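Local coordinates for DNA mismatch repair protein PMS1 (Saccharomyces cerevisiae, PDB 3H4L) that acts in DNA mismatch repair and, through an N-terminal GHKL-type domain, binds and probably hydrolyses ATP, at residues B[31-36]-B[55-60]; B[180-185]-B[205-210]. All coordinates share one frame; numbering follows the deposited sequence.

Contact 1 (B[31-36]-B[55-60]); sequences KELVDN and ESIECS. With MG (magnesium ion), chain F; ANP (phosphoaminophosphonic acid-adenylate ester), chain E.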
loop_
_atom_site.group_PDB
_atom_site.type_symbol
_atom_site.label_atom_id
_atom_site.label_comp_id
_atom_site.label_asym_id
_atom_site.label_seq_id
_atom_site.Cartn_x
_atom_site.Cartn_y
_atom_site.Cartn_z
ATOM N N LYS B 31 -1.123 -1.224 -17.702
ATOM C CA LYS B 31 -0.473 -0.401 -18.712
ATOM C C LYS B 31 -1.538 0.226 -19.598
ATOM O O LYS B 31 -1.535 1.438 -19.817
ATOM C CB LYS B 31 0.429 -1.232 -19.608
ATOM C CG LYS B 31 1.848 -1.410 -19.161
ATOM C CD LYS B 31 2.609 -2.091 -20.294
ATOM C CE LYS B 31 4.064 -2.342 -19.955
ATOM N NZ LYS B 31 4.774 -2.950 -21.123
ATOM N N GLU B 32 -2.440 -0.615 -20.105
ATOM C CA GLU B 32 -3.513 -0.186 -21.002
ATOM C C GLU B 32 -4.391 0.909 -20.414
ATOM O O GLU B 32 -4.779 1.857 -21.116
ATOM C CB GLU B 32 -4.375 -1.385 -21.406
ATOM C CG GLU B 32 -3.600 -2.488 -22.145
ATOM C CD GLU B 32 -3.080 -2.047 -23.506
ATOM O OE1 GLU B 32 -3.133 -0.837 -23.823
ATOM O OE2 GLU B 32 -2.604 -2.919 -24.266
ATOM N N LEU B 33 -4.696 0.786 -19.127
ATOM C CA LEU B 33 -5.519 1.779 -18.453
ATOM C C LEU B 33 -4.787 3.116 -18.233
ATOM O O LEU B 33 -5.345 4.188 -18.503
ATOM C CB LEU B 33 -6.017 1.214 -17.124
ATOM C CG LEU B 33 -6.894 -0.021 -17.338
ATOM C CD1 LEU B 33 -7.269 -0.618 -15.993
ATOM C CD2 LEU B 33 -8.137 0.360 -18.154
ATOM N N VAL B 34 -3.556 3.056 -17.739
ATOM C CA VAL B 34 -2.780 4.271 -17.522
ATOM C C VAL B 34 -2.624 5.009 -18.864
ATOM O O VAL B 34 -2.942 6.204 -18.966
ATOM C CB VAL B 34 -1.380 3.935 -16.911
ATOM C CG1 VAL B 34 -0.494 5.181 -16.870
ATOM C CG2 VAL B 34 -1.556 3.356 -15.500
ATOM N N ASP B 35 -2.157 4.288 -19.889
ATOM C CA ASP B 35 -1.970 4.850 -21.226
ATOM C C ASP B 35 -3.221 5.573 -21.700
ATOM O O ASP B 35 -3.147 6.690 -22.222
ATOM C CB ASP B 35 -1.628 3.754 -22.240
ATOM C CG ASP B 35 -0.159 3.406 -22.247
ATOM O OD1 ASP B 35 0.585 3.990 -21.442
ATOM O OD2 ASP B 35 0.256 2.549 -23.061
ATOM N N ASN B 36 -4.374 4.940 -21.527
ATOM C CA ASN B 36 -5.598 5.575 -21.951
ATOM C C ASN B 36 -5.870 6.874 -21.192
ATOM O O ASN B 36 -6.284 7.869 -21.786
ATOM C CB ASN B 36 -6.765 4.606 -21.820
ATOM C CG ASN B 36 -6.766 3.580 -22.922
ATOM O OD1 ASN B 36 -6.133 3.776 -23.955
ATOM N ND2 ASN B 36 -7.482 2.482 -22.720
ATOM N N GLU B 55 -9.029 -9.330 -7.046
ATOM C CA GLU B 55 -10.432 -8.938 -7.047
ATOM C C GLU B 55 -10.715 -7.925 -8.151
ATOM O O GLU B 55 -11.651 -8.085 -8.934
ATOM C CB GLU B 55 -10.798 -8.341 -5.681
ATOM C CG GLU B 55 -12.214 -7.805 -5.553
ATOM C CD GLU B 55 -13.278 -8.882 -5.661
ATOM O OE1 GLU B 55 -12.924 -10.087 -5.692
ATOM O OE2 GLU B 55 -14.478 -8.523 -5.704
ATOM N N SER B 56 -9.899 -6.882 -8.231
ATOM C CA SER B 56 -10.126 -5.872 -9.256
ATOM C C SER B 56 -9.096 -4.754 -9.288
ATOM O O SER B 56 -8.281 -4.596 -8.374
ATOM C CB SER B 56 -11.501 -5.245 -9.049
ATOM O OG SER B 56 -11.597 -4.699 -7.742
ATOM N N ILE B 57 -9.147 -3.977 -10.362
ATOM C CA ILE B 57 -8.268 -2.842 -10.505
ATOM C C ILE B 57 -9.105 -1.727 -11.051
ATOM O O ILE B 57 -9.861 -1.927 -11.991
ATOM C CB ILE B 57 -7.089 -3.093 -11.452
ATOM C CG1 ILE B 57 -6.424 -1.745 -11.733
ATOM C CG2 ILE B 57 -7.534 -3.802 -12.693
ATOM C CD1 ILE B 57 -5.204 -1.821 -12.584
ATOM N N GLU B 58 -8.955 -0.543 -10.475
ATOM C CA GLU B 58 -9.718 0.602 -10.921
ATOM C C GLU B 58 -8.809 1.767 -11.299
ATOM O O GLU B 58 -7.892 2.129 -10.567
ATOM C CB GLU B 58 -10.713 1.014 -9.827
ATOM C CG GLU B 58 -11.412 2.354 -10.086
ATOM C CD GLU B 58 -12.415 2.746 -9.002
ATOM O OE1 GLU B 58 -12.710 3.955 -8.883
ATOM O OE2 GLU B 58 -12.918 1.857 -8.280
ATOM N N CYS B 59 -9.065 2.359 -12.453
ATOM C CA CYS B 59 -8.254 3.485 -12.876
ATOM C C CYS B 59 -9.137 4.718 -13.046
ATOM O O CYS B 59 -10.074 4.714 -13.857
ATOM C CB CYS B 59 -7.531 3.159 -14.182
ATOM S SG CYS B 59 -6.346 4.410 -14.654
ATOM N N SER B 60 -8.839 5.757 -12.261
ATOM C CA SER B 60 -9.599 7.004 -12.290
ATOM C C SER B 60 -8.765 8.196 -12.709
ATOM O O SER B 60 -7.681 8.428 -12.168
ATOM C CB SER B 60 -10.208 7.313 -10.918
ATOM O OG SER B 60 -11.460 6.682 -10.759
HETATM MG MG MG F . -5.589 2.547 -25.644
HETATM P PG ANP E . -4.105 2.100 -28.009
HETATM O O1G ANP E . -4.483 1.559 -26.693
HETATM O O2G ANP E . -3.342 3.322 -27.913
HETATM O O3G ANP E . -3.392 1.131 -28.914
HETATM P PB ANP E . -6.791 3.083 -28.051
HETATM O O1B ANP E . -7.623 3.738 -29.100
HETATM O O2B ANP E . -6.495 3.882 -26.875
HETATM N N3B ANP E . -5.489 2.473 -28.756
HETATM P PA ANP E . -8.142 1.280 -26.207
HETATM O O1A ANP E . -7.058 1.422 -25.257
HETATM O O2A ANP E . -8.892 -0.007 -26.305
HETATM O O3A ANP E . -7.616 1.793 -27.625
HETATM O "O5'" ANP E . -9.358 2.232 -25.810
HETATM C "C5'" ANP E . -9.925 2.934 -26.850
HETATM C "C4'" ANP E . -11.017 3.929 -26.815
HETATM O "O4'" ANP E . -11.655 3.946 -25.525
HETATM C "C3'" ANP E . -10.167 5.149 -26.936
HETATM O "O3'" ANP E . -9.857 5.396 -28.312
HETATM C "C2'" ANP E . -10.978 6.178 -26.204
HETATM O "O2'" ANP E . -11.837 6.782 -27.152
HETATM C "C1'" ANP E . -11.662 5.301 -25.105
HETATM N N9 ANP E . -11.064 5.281 -23.737
HETATM C C8 ANP E . -10.455 4.268 -23.013
HETATM N N7 ANP E . -10.032 4.572 -21.822
HETATM C C5 ANP E . -10.378 5.906 -21.718
HETATM C C6 ANP E . -10.229 6.913 -20.689
HETATM N N6 ANP E . -9.655 6.635 -19.525
HETATM N N1 ANP E . -10.697 8.212 -20.892
HETATM C C2 ANP E . -11.301 8.547 -22.084
HETATM N N3 ANP E . -11.492 7.675 -23.115
HETATM C C4 ANP E . -11.005 6.378 -22.885
HETATM O O HOH W 1 -4.642 1.711 -23.920
HETATM O O HOH W 2 -3.799 3.698 -25.238
#
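Ile57 and Leu33 reach toward each other and meet tip to tip, with Ile57 CD1 4.2 Å from Leu33 CD1. The Ile57 chain is extended, with CG1 anti to the backbone N (chi1 168°), and this carries its CD1 out to the helix. Glu58 turns to the other side of the strand. Cys59 returns to the helix and makes the closest approach, with its CB 3.8 Å from Leu33 CB. Its SG, anti to the backbone N (chi1 -172°), lies 4.1 Å from Leu33 CB. The contact is therefore a small apolar seam centred on Leu33.

Another side of the helix serves the nucleotide. Asn36 OD1 binds the magnesium ion at 2.2 Å, and its ND2 donates to ANP O1A at 2.8 Å. Three ANP oxygens and two waters bring the magnesium ion to six ligands. Water 1 also donates to Glu32 O and, at 3.0 Å, to Glu32 OE1, which places Glu32 in the second shell of the metal.

Helix 26-39 lies over the sheet, as in the GHKL ATPase fold. The axes of segments 31-36 and 56-60 run nearly parallel, 10° apart, with a closest approach of 8.9 Å. Strands 44-50 and 144-150 flank strand 56-61, and Val147 also touches Leu33. Helix 167-184 packs against helix 26-39 at Val34.

Contact 2 (B[180-185]-B[205-210]); sequences GYAIIN and LSTMRN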
loop_
_atom_site.group_PDB
_atom_site.type_symbol
_atom_site.label_atom_id
_atom_site.label_comp_id
_atom_site.label_asym_id
_atom_site.label_seq_id
_atom_site.Cartn_x
_atom_site.Cartn_y
_atom_site.Cartn_z
ATOM N N GLY B 180 7.434 3.614 -13.245
ATOM C CA GLY B 180 7.944 4.172 -14.487
ATOM C C GLY B 180 7.102 5.337 -15.006
ATOM O O GLY B 180 7.619 6.389 -15.379
ATOM N N TYR B 181 5.790 5.158 -15.025
ATOM C CA TYR B 181 4.910 6.206 -15.506
ATOM C C TYR B 181 4.958 7.434 -14.596
ATOM O O TYR B 181 4.904 8.573 -15.058
ATOM C CB TYR B 181 3.473 5.689 -15.566
ATOM C CG TYR B 181 3.121 4.839 -16.773
ATOM C CD1 TYR B 181 2.901 5.425 -18.018
ATOM C CD2 TYR B 181 2.936 3.454 -16.648
ATOM C CE1 TYR B 181 2.500 4.666 -19.103
ATOM C CE2 TYR B 181 2.536 2.687 -17.723
ATOM C CZ TYR B 181 2.315 3.297 -18.953
ATOM O OH TYR B 181 1.895 2.540 -20.033
ATOM N N ALA B 182 5.064 7.195 -13.294
ATOM C CA ALA B 182 5.073 8.282 -12.319
ATOM C C ALA B 182 6.353 9.102 -12.292
ATOM O O ALA B 182 6.321 10.302 -12.008
ATOM C CB ALA B 182 4.795 7.730 -10.927
ATOM N N ILE B 183 7.484 8.472 -12.568
ATOM C CA ILE B 183 8.721 9.221 -12.534
ATOM C C ILE B 183 8.870 10.191 -13.705
ATOM O O ILE B 183 9.402 11.288 -13.540
ATOM C CB ILE B 183 9.925 8.284 -12.481
ATOM C CG1 ILE B 183 9.890 7.498 -11.171
ATOM C CG2 ILE B 183 11.216 9.081 -12.589
ATOM C CD1 ILE B 183 10.995 6.494 -11.036
ATOM N N ILE B 184 8.384 9.811 -14.881
ATOM C CA ILE B 184 8.518 10.682 -16.038
ATOM C C ILE B 184 7.377 11.677 -16.200
ATOM O O ILE B 184 7.566 12.751 -16.763
ATOM C CB ILE B 184 8.625 9.869 -17.334
ATOM C CG1 ILE B 184 9.060 10.778 -18.492
ATOM C CG2 ILE B 184 7.285 9.238 -17.660
ATOM C CD1 ILE B 184 10.483 11.322 -18.369
ATOM N N ASN B 185 6.195 11.332 -15.710
ATOM C CA ASN B 185 5.049 12.222 -15.847
ATOM C C ASN B 185 4.859 13.217 -14.705
ATOM O O ASN B 185 3.959 13.083 -13.871
ATOM C CB ASN B 185 3.784 11.402 -16.065
ATOM C CG ASN B 185 3.784 10.701 -17.405
ATOM O OD1 ASN B 185 3.664 11.340 -18.450
ATOM N ND2 ASN B 185 3.936 9.383 -17.386
ATOM N N LEU B 205 1.464 4.138 -3.403
ATOM C CA LEU B 205 2.323 5.144 -4.039
ATOM C C LEU B 205 1.608 6.477 -4.249
ATOM O O LEU B 205 0.382 6.523 -4.410
ATOM C CB LEU B 205 2.842 4.620 -5.388
ATOM C CG LEU B 205 3.660 5.507 -6.344
ATOM C CD1 LEU B 205 4.522 4.621 -7.257
ATOM C CD2 LEU B 205 2.734 6.387 -7.186
ATOM N N SER B 206 2.385 7.559 -4.250
ATOM C CA SER B 206 1.828 8.890 -4.460
ATOM C C SER B 206 2.861 9.925 -4.882
ATOM O O SER B 206 3.946 9.999 -4.305
ATOM C CB SER B 206 1.136 9.385 -3.193
ATOM O OG SER B 206 0.551 10.654 -3.419
ATOM N N THR B 207 2.523 10.712 -5.896
ATOM C CA THR B 207 3.405 11.771 -6.359
ATOM C C THR B 207 2.586 13.047 -6.447
ATOM O O THR B 207 1.369 13.007 -6.607
ATOM C CB THR B 207 4.032 11.478 -7.750
ATOM O OG1 THR B 207 3.002 11.315 -8.731
ATOM C CG2 THR B 207 4.891 10.232 -7.695
ATOM N N MET B 208 3.260 14.182 -6.334
ATOM C CA MET B 208 2.596 15.475 -6.388
ATOM C C MET B 208 2.495 15.974 -7.824
ATOM O O MET B 208 3.388 15.739 -8.639
ATOM C CB MET B 208 3.371 16.494 -5.544
ATOM C CG MET B 208 3.420 16.173 -4.059
ATOM S SD MET B 208 1.773 16.219 -3.323
ATOM C CE MET B 208 1.252 14.469 -3.492
ATOM N N ARG B 209 1.402 16.661 -8.133
ATOM C CA ARG B 209 1.222 17.200 -9.467
ATOM C C ARG B 209 2.319 18.242 -9.673
ATOM O O ARG B 209 2.734 18.900 -8.720
ATOM C CB ARG B 209 -0.152 17.853 -9.590
ATOM C CG ARG B 209 -0.527 18.195 -11.010
ATOM C CD ARG B 209 -1.862 18.892 -11.058
ATOM N NE ARG B 209 -2.900 18.083 -10.432
ATOM C CZ ARG B 209 -4.153 18.488 -10.250
ATOM N NH1 ARG B 209 -4.519 19.701 -10.650
ATOM N NH2 ARG B 209 -5.040 17.683 -9.673
ATOM N N ASN B 210 2.794 18.380 -10.907
ATOM C CA ASN B 210 3.849 19.341 -11.240
ATOM C C ASN B 210 5.158 19.124 -10.470
ATOM O O ASN B 210 5.722 20.066 -9.919
ATOM C CB ASN B 210 3.353 20.778 -11.010
ATOM C CG ASN B 210 2.111 21.113 -11.829
ATOM O OD1 ASN B 210 1.933 20.621 -12.947
ATOM N ND2 ASN B 210 1.259 21.971 -11.283
#
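Ala182 faces Leu205 and Thr207 from the last turn of helix 167-184. Just before it, the Tyr181 side chain packs on Lys31 and Ile38 of helix 26-39. Ala182 carries the contact through one methyl group. Its CB lies 4.1 Å from Thr207 CG2 and, more loosely, 4.5 Å from Leu205 CD2. It meets the last part of the strand and the residue just after it, and all three residues are buried.

The rotation of Thr207 splits its two branches. OG1 lies between the backbone N and the carbonyl carbon (chi1 60°), where it accepts a hydrogen bond from Phe190 N. CG2 then falls beside the backbone N and is presented to Ala182. The polar branch thus binds the neighbouring strand, while the methyl packs against the helix.

Ile183 points away from the strand and packs on Met213, Ile217 and Phe221 of helix 213-221. Asn185 is the first residue to leave helical backbone angles. Its side chain folds back on the helix, and ND2 donates to Tyr181 O at 2.6 Å with an N-H...O angle of 151°. The donor is tilted from the plane of that carbonyl. Asn185 N also bonds to Tyr181 O, at 3.1 Å, so one carbonyl takes two donors from the same residue at the helix end.

Strand 189-195 lies beside strand 200-206, and its Phe190 touches Tyr181, Ala182, Asn185 and Leu205. Asn216 of helix 213-221 touches Thr207. Strand 200-206 is the outermost strand of the eight-stranded sheet within this chain. Leu205 and Ser206 pair in parallel with a strand of the second subunit, so the sheet continues across the interface.

Both contacts lay a helix on the same eight-stranded sheet, and both are buried and apolar between their segments. Contact 1 sits well inside the sheet, on a strand with neighbours on both sides, and its helix also supplies ligands to the nucleotide and metal site. Contact 2 lies at the sheet edge, where the sheet runs on into the second subunit. Its Leu205 side chain is about 12 Å from a bound ANP. Its polar bonds join Asn185 to a carbonyl of the last helical turn and Thr207 to the neighbouring strand. The two helices join directly: the Tyr181 ring packs on Val34, and its hydroxyl probably hydrogen-bonds to Asp35. Along the chain, contact 1 closes before contact 2 opens.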